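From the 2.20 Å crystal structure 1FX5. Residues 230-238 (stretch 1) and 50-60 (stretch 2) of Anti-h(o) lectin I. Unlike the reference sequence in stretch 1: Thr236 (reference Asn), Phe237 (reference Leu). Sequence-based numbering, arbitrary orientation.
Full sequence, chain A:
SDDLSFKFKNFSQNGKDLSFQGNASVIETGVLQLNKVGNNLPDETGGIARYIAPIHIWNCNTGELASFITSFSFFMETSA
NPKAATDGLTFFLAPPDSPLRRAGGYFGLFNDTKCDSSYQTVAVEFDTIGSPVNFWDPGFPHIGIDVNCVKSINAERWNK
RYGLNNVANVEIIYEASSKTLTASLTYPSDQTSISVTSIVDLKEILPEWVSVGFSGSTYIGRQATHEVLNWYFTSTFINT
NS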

ATOM      1  N   ASN A 230     -16.563   1.008  -6.000  1.00 22.30           N
ATOM      2  CA  ASN A 230     -15.195   0.925  -6.496  1.00 21.98           C
ATOM      3  C   ASN A 230     -14.436   2.092  -5.915  1.00 21.37           C
ATOM      4  O   ASN A 230     -15.041   2.999  -5.320  1.00 20.49           O
ATOM      5  CB  ASN A 230     -15.148   0.975  -8.022  1.00 23.46           C
ATOM      6  CG  ASN A 230     -16.044   2.051  -8.597  1.00 26.83           C
ATOM      7  OD1 ASN A 230     -15.945   3.226  -8.247  1.00 28.65           O
ATOM      8  ND2 ASN A 230     -16.957   1.641  -9.465  1.00 31.96           N
ATOM      9  N   TRP A 231     -13.137   2.123  -6.168  1.00 18.93           N
ATOM     10  CA  TRP A 231     -12.323   3.189  -5.632  1.00 18.56           C
ATOM     11  C   TRP A 231     -10.991   3.283  -6.345  1.00 18.56           C
ATOM     12  O   TRP A 231     -10.310   2.270  -6.526  1.00 20.38           O
ATOM     13  CB  TRP A 231     -12.077   2.870  -4.152  1.00 19.65           C
ATOM     14  CG  TRP A 231     -11.337   3.888  -3.341  1.00 19.03           C
ATOM     15  CD1 TRP A 231     -11.218   5.236  -3.595  1.00 17.84           C
ATOM     16  CD2 TRP A 231     -10.680   3.652  -2.089  1.00 18.43           C
ATOM     17  NE1 TRP A 231     -10.532   5.846  -2.567  1.00 17.89           N
ATOM     18  CE2 TRP A 231     -10.194   4.901  -1.630  1.00 19.34           C
ATOM     19  CE3 TRP A 231     -10.465   2.509  -1.305  1.00 17.00           C
ATOM     20  CZ2 TRP A 231      -9.506   5.036  -0.416  1.00 18.02           C
ATOM     21  CZ3 TRP A 231      -9.782   2.643  -0.099  1.00 12.58           C
ATOM     22  CH2 TRP A 231      -9.312   3.900   0.333  1.00 14.81           C
ATOM     23  N   TYR A 232     -10.619   4.501  -6.717  1.00 16.32           N
ATOM     24  CA  TYR A 232      -9.364   4.772  -7.396  1.00 17.79           C
ATOM     25  C   TYR A 232      -8.693   5.902  -6.605  1.00 19.80           C
ATOM     26  O   TYR A 232      -9.377   6.874  -6.228  1.00 16.46           O
ATOM     27  CB  TYR A 232      -9.620   5.199  -8.842  1.00 19.60           C
ATOM     28  CG  TYR A 232      -8.425   5.855  -9.485  1.00 28.88           C
ATOM     29  CD1 TYR A 232      -7.396   5.093 -10.034  1.00 32.71           C
ATOM     30  CD2 TYR A 232      -8.317   7.247  -9.536  1.00 34.33           C
ATOM     31  CE1 TYR A 232      -6.294   5.697 -10.627  1.00 36.49           C
ATOM     32  CE2 TYR A 232      -7.215   7.872 -10.124  1.00 37.39           C
ATOM     33  CZ  TYR A 232      -6.207   7.091 -10.668  1.00 40.19           C
ATOM     34  OH  TYR A 232      -5.113   7.702 -11.262  1.00 43.32           O
ATOM     35  N   PHE A 233      -7.374   5.797  -6.385  1.00 16.52           N
ATOM     36  CA  PHE A 233      -6.628   6.811  -5.639  1.00 18.09           C
ATOM     37  C   PHE A 233      -5.202   6.948  -6.124  1.00 22.02           C
ATOM     38  O   PHE A 233      -4.521   5.943  -6.350  1.00 21.73           O
ATOM     39  CB  PHE A 233      -6.570   6.430  -4.153  1.00 18.60           C
ATOM     40  CG  PHE A 233      -5.774   7.389  -3.302  1.00 19.42           C
ATOM     41  CD1 PHE A 233      -6.395   8.463  -2.679  1.00 19.93           C
ATOM     42  CD2 PHE A 233      -4.396   7.220  -3.128  1.00 22.25           C
ATOM     43  CE1 PHE A 233      -5.661   9.369  -1.890  1.00 18.31           C
ATOM     44  CE2 PHE A 233      -3.654   8.114  -2.345  1.00 19.64           C
ATOM     45  CZ  PHE A 233      -4.293   9.194  -1.726  1.00 18.14           C
ATOM     46  N   THR A 234      -4.722   8.186  -6.209  1.00 20.74           N
ATOM     47  CA  THR A 234      -3.366   8.440  -6.646  1.00 21.89           C
ATOM     48  C   THR A 234      -2.810   9.728  -6.028  1.00 23.38           C
ATOM     49  O   THR A 234      -3.515  10.757  -5.962  1.00 21.53           O
ATOM     50  CB  THR A 234      -3.264   8.469  -8.199  1.00 24.54           C
ATOM     51  OG1 THR A 234      -1.964   8.911  -8.597  1.00 27.23           O
ATOM     52  CG2 THR A 234      -4.230   9.428  -8.771  1.00 27.92           C
ATOM     53  N   SER A 235      -1.596   9.643  -5.472  1.00 22.81           N
ATOM     54  CA  SER A 235      -0.942  10.804  -4.864  1.00 24.73           C
ATOM     55  C   SER A 235       0.467  10.873  -5.406  1.00 27.40           C
ATOM     56  O   SER A 235       1.096   9.831  -5.710  1.00 23.98           O
ATOM     57  CB  SER A 235      -0.900  10.747  -3.341  1.00 26.54           C
ATOM     58  OG  SER A 235      -0.181   9.617  -2.893  1.00 31.90           O
ATOM     59  N   THR A 236       0.976  12.099  -5.488  1.00 25.94           N
ATOM     60  CA  THR A 236       2.315  12.331  -5.994  1.00 26.00           C
ATOM     61  C   THR A 236       2.830  13.699  -5.523  1.00 29.52           C
ATOM     62  O   THR A 236       2.039  14.599  -5.195  1.00 26.94           O
ATOM     63  CB  THR A 236       2.296  12.319  -7.547  1.00 22.84           C
ATOM     64  OG1 THR A 236       3.622  12.478  -8.054  1.00 24.80           O
ATOM     65  CG2 THR A 236       1.467  13.471  -8.083  1.00 20.73           C
ATOM     66  N   PHE A 237       4.155  13.815  -5.421  1.00 29.73           N
ATOM     67  CA  PHE A 237       4.808  15.059  -5.010  1.00 32.46           C
ATOM     68  C   PHE A 237       5.275  15.746  -6.309  1.00 36.42           C
ATOM     69  O   PHE A 237       5.501  16.957  -6.361  1.00 38.23           O
ATOM     70  CB  PHE A 237       6.040  14.772  -4.164  1.00 25.86           C
ATOM     71  CG  PHE A 237       5.749  14.501  -2.734  1.00 25.69           C
ATOM     72  CD1 PHE A 237       5.653  15.543  -1.831  1.00 25.48           C
ATOM     73  CD2 PHE A 237       5.626  13.214  -2.278  1.00 22.39           C
ATOM     74  CE1 PHE A 237       5.457  15.295  -0.487  1.00 26.02           C
ATOM     75  CE2 PHE A 237       5.430  12.960  -0.943  1.00 24.77           C
ATOM     76  CZ  PHE A 237       5.342  13.999  -0.043  1.00 21.24           C
ATOM     77  N   ILE A 238       5.400  14.955  -7.363  1.00 39.82           N
ATOM     78  CA  ILE A 238       5.840  15.460  -8.638  1.00 47.35           C
ATOM     79  C   ILE A 238       4.644  15.722  -9.574  1.00 52.08           C
ATOM     80  O   ILE A 238       4.424  15.036 -10.579  1.00 52.87           O
ATOM     81  CB  ILE A 238       7.013  14.516  -9.166  1.00 48.70           C
ATOM     82  CG1 ILE A 238       8.231  15.354  -9.570  1.00 51.78           C
ATOM     83  CG2 ILE A 238       6.566  13.550 -10.261  1.00 49.65           C
ATOM     84  CD1 ILE A 238       8.711  16.316  -8.494  1.00 48.17           C
TER
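Stretch 2, residues 50-60: RYIAPIHIWNC

Stretch 1 is an extended strand from Asn230 through Thr236, part of a strand that begins earlier in the chain; phi lies between -163° and -129° and psi between 131° and 175° over those residues. Phe237, at -99/-21, leaves this conformation, and a bond from Ile238 N to Thr236 OG1, 3.1 Å long with an N-H...acceptor angle of 138°, spans the turn.

Stretch 2 is less regular. Arg50 and Tyr51 belong to a strand that begins earlier in the chain, Ile52 has phi/psi of -62/-30, Ile55 and His56 are again in a strand, and Ile57 bends at -86/-36 before a weakly bonded strand at about Trp58 and Asn59. The two run in the same general sense, since the nearest CA pairs advance together: Phe233 CA to Tyr51 CA is 10.1 Å, Ser235 CA to Ile57 CA is 8.1 Å, and Phe237 CA to Trp58 CA is 8.3 Å. With CA atoms this far apart and no direct hydrogen bond between the stretches, the contact is one of side-chain packing rather than sheet pairing, and it buries 338 Å² in all.

The alternation of the strand decides which residues take part. Trp231, Phe233 and Ser235 direct CA-to-CB toward stretch 2, whereas Asn230, Tyr232, Thr234 and Thr236 make no contact. Trp231, with chi1 t, reaches Tyr51 with the edge of its ring: CH2 lies 4.3 Å from Tyr51 N and also 4.3 Å from Tyr51 CB. Phe233, again t, places CE2 4.1 Å from Ile55 CD1, an apolar contact made oblique to the ring. Ile52, Ala53 and Pro54, between these two partners, stay out of reach.

Ser235 has the small side chain of the series, and its OG approaches Ile55 CG2 to 3.6 Å. With chi1 p, OG also donates to a water at 3.0 Å, and that water donates in turn to His56 O, 3.2 Å from the water oxygen. The polar link between the stretches is thus indirect.

Phe237, a Leu in the reference sequence, has the largest covered area, 92 Å². Its CA-to-CB bond points toward stretch 2 and chi1 is m (-82°). CE2 is 3.6 Å from His56 O, and on the ring edge CE1 stands 4.0 Å from both Trp58 CA and Asn59 N. The ring edge also meets the face of the His56 imidazole, with centroids 5.6 Å apart and planes at 72°, an edge-to-face pair. Ile238, exposed, makes no contact.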

ATOM      1  N   ARG A  50     -10.082   1.659   5.842  1.00 18.83           N
ATOM      2  CA  ARG A  50      -8.951   2.418   5.300  1.00 19.13           C
ATOM      3  C   ARG A  50      -8.013   1.517   4.550  1.00 20.64           C
ATOM      4  O   ARG A  50      -7.943   0.318   4.854  1.00 20.17           O
ATOM      5  CB  ARG A  50      -8.098   3.001   6.437  1.00 19.87           C
ATOM      6  CG  ARG A  50      -8.846   3.472   7.654  1.00 21.58           C
ATOM      7  CD  ARG A  50      -7.909   4.003   8.727  1.00 23.36           C
ATOM      8  NE  ARG A  50      -8.600   4.163  10.003  1.00 20.17           N
ATOM      9  CZ  ARG A  50      -8.360   5.136  10.877  1.00 22.78           C
ATOM     10  NH1 ARG A  50      -7.439   6.058  10.621  1.00 22.50           N
ATOM     11  NH2 ARG A  50      -9.057   5.195  12.003  1.00 19.07           N
ATOM     12  N   TYR A  51      -7.268   2.081   3.598  1.00 19.53           N
ATOM     13  CA  TYR A  51      -6.300   1.278   2.837  1.00 22.08           C
ATOM     14  C   TYR A  51      -5.241   0.976   3.928  1.00 21.00           C
ATOM     15  O   TYR A  51      -4.929   1.842   4.762  1.00 19.43           O
ATOM     16  CB  TYR A  51      -5.690   2.057   1.650  1.00 21.65           C
ATOM     17  CG  TYR A  51      -4.760   1.214   0.785  1.00 24.18           C
ATOM     18  CD1 TYR A  51      -3.424   1.558   0.638  1.00 23.47           C
ATOM     19  CD2 TYR A  51      -5.217   0.053   0.136  1.00 24.52           C
ATOM     20  CE1 TYR A  51      -2.559   0.778  -0.122  1.00 22.72           C
ATOM     21  CE2 TYR A  51      -4.355  -0.747  -0.638  1.00 22.68           C
ATOM     22  CZ  TYR A  51      -3.022  -0.370  -0.762  1.00 25.44           C
ATOM     23  OH  TYR A  51      -2.129  -1.106  -1.530  1.00 22.26           O
ATOM     24  N   ILE A  52      -4.690  -0.236   3.914  1.00 21.15           N
ATOM     25  CA  ILE A  52      -3.713  -0.641   4.912  1.00 22.21           C
ATOM     26  C   ILE A  52      -2.373   0.107   5.034  1.00 22.16           C
ATOM     27  O   ILE A  52      -1.826   0.217   6.126  1.00 20.94           O
ATOM     28  CB  ILE A  52      -3.528  -2.195   4.883  1.00 26.66           C
ATOM     29  CG1 ILE A  52      -2.949  -2.682   6.204  1.00 29.12           C
ATOM     30  CG2 ILE A  52      -2.655  -2.620   3.717  1.00 22.20           C
ATOM     31  CD1 ILE A  52      -2.779  -4.185   6.258  1.00 39.00           C
ATOM     32  N   ALA A  53      -1.875   0.660   3.936  1.00 21.78           N
ATOM     33  CA  ALA A  53      -0.610   1.392   3.959  1.00 22.60           C
ATOM     34  C   ALA A  53      -0.792   2.912   4.141  1.00 22.59           C
ATOM     35  O   ALA A  53      -1.634   3.508   3.475  1.00 20.09           O
ATOM     36  CB  ALA A  53       0.144   1.144   2.646  1.00 21.00           C
ATOM     37  N   PRO A  54       0.009   3.552   5.029  1.00 22.99           N
ATOM     38  CA  PRO A  54      -0.097   5.006   5.235  1.00 23.26           C
ATOM     39  C   PRO A  54       0.435   5.735   3.979  1.00 25.04           C
ATOM     40  O   PRO A  54       1.259   5.193   3.219  1.00 24.21           O
ATOM     41  CB  PRO A  54       0.810   5.263   6.441  1.00 23.74           C
ATOM     42  CG  PRO A  54       0.806   3.954   7.177  1.00 24.45           C
ATOM     43  CD  PRO A  54       0.879   2.941   6.053  1.00 22.68           C
ATOM     44  N   ILE A  55      -0.045   6.957   3.773  1.00 22.49           N
ATOM     45  CA  ILE A  55       0.340   7.786   2.644  1.00 22.72           C
ATOM     46  C   ILE A  55       1.228   8.907   3.164  1.00 22.95           C
ATOM     47  O   ILE A  55       0.957   9.477   4.230  1.00 22.02           O
ATOM     48  CB  ILE A  55      -0.920   8.463   2.019  1.00 27.92           C
ATOM     49  CG1 ILE A  55      -2.051   7.447   1.821  1.00 31.52           C
ATOM     50  CG2 ILE A  55      -0.593   9.109   0.695  1.00 28.92           C
ATOM     51  CD1 ILE A  55      -1.772   6.374   0.817  1.00 28.42           C
ATOM     52  N   HIS A  56       2.282   9.214   2.414  1.00 22.29           N
ATOM     53  CA  HIS A  56       3.230  10.272   2.758  1.00 22.27           C
ATOM     54  C   HIS A  56       2.566  11.514   2.165  1.00 20.65           C
ATOM     55  O   HIS A  56       2.617  11.710   0.950  1.00 21.92           O
ATOM     56  CB  HIS A  56       4.572  10.004   2.066  1.00 21.63           C
ATOM     57  CG  HIS A  56       5.740  10.728   2.674  1.00 24.51           C
ATOM     58  ND1 HIS A  56       5.635  11.482   3.832  1.00 27.30           N
ATOM     59  CD2 HIS A  56       7.030  10.806   2.290  1.00 23.42           C
ATOM     60  CE1 HIS A  56       6.820  11.988   4.130  1.00 24.98           C
ATOM     61  NE2 HIS A  56       7.688  11.597   3.215  1.00 24.19           N
ATOM     62  N   ILE A  57       1.920  12.328   2.993  1.00 19.30           N
ATOM     63  CA  ILE A  57       1.251  13.515   2.477  1.00 19.21           C
ATOM     64  C   ILE A  57       2.130  14.757   2.347  1.00 19.16           C
ATOM     65  O   ILE A  57       1.917  15.588   1.464  1.00 20.52           O
ATOM     66  CB  ILE A  57      -0.088  13.762   3.206  1.00 20.92           C
ATOM     67  CG1 ILE A  57      -1.035  14.573   2.317  1.00 26.86           C
ATOM     68  CG2 ILE A  57       0.132  14.502   4.488  1.00 22.49           C
ATOM     69  CD1 ILE A  57      -1.558  13.818   1.117  1.00 31.85           C
ATOM     70  N   TRP A  58       3.057  14.948   3.266  1.00 17.46           N
ATOM     71  CA  TRP A  58       3.934  16.099   3.155  1.00 21.75           C
ATOM     72  C   TRP A  58       5.285  15.681   3.708  1.00 23.87           C
ATOM     73  O   TRP A  58       5.382  14.701   4.456  1.00 21.86           O
ATOM     74  CB  TRP A  58       3.366  17.403   3.729  1.00 19.29           C
ATOM     75  CG  TRP A  58       3.165  17.444   5.183  1.00 23.31           C
ATOM     76  CD1 TRP A  58       2.061  17.045   5.865  1.00 22.43           C
ATOM     77  CD2 TRP A  58       4.063  17.989   6.151  1.00 26.39           C
ATOM     78  NE1 TRP A  58       2.207  17.316   7.198  1.00 21.75           N
ATOM     79  CE2 TRP A  58       3.421  17.893   7.402  1.00 25.35           C
ATOM     80  CE3 TRP A  58       5.336  18.555   6.078  1.00 28.82           C
ATOM     81  CZ2 TRP A  58       4.020  18.352   8.583  1.00 29.45           C
ATOM     82  CZ3 TRP A  58       5.925  19.012   7.245  1.00 33.01           C
ATOM     83  CH2 TRP A  58       5.265  18.905   8.485  1.00 30.45           C
ATOM     84  N   ASN A  59       6.328  16.366   3.259  1.00 28.21           N
ATOM     85  CA  ASN A  59       7.700  16.076   3.668  1.00 34.24           C
ATOM     86  C   ASN A  59       8.392  17.174   4.477  1.00 35.99           C
ATOM     87  O   ASN A  59       8.741  18.208   3.918  1.00 36.41           O
ATOM     88  CB  ASN A  59       8.483  15.820   2.382  1.00 37.18           C
ATOM     89  CG  ASN A  59       9.843  15.220   2.633  1.00 42.60           C
ATOM     90  OD1 ASN A  59      10.439  15.406   3.701  1.00 45.88           O
ATOM     91  ND2 ASN A  59      10.355  14.507   1.641  1.00 43.06           N
ATOM     92  N   CYS A  60       8.686  16.927   5.751  1.00 39.76           N
ATOM     93  CA  CYS A  60       9.348  17.959   6.562  1.00 45.87           C
ATOM     94  C   CYS A  60      10.781  18.314   6.132  1.00 47.33           C
ATOM     95  O   CYS A  60      11.253  19.421   6.386  1.00 49.25           O
ATOM     96  CB  CYS A  60       9.336  17.601   8.057  1.00 48.60           C
ATOM     97  SG  CYS A  60       9.515  19.044   9.183  1.00 58.15           S
TER
HETATM   98  O   HOH W   1       2.541  10.513  -2.009  1.00 23.56           O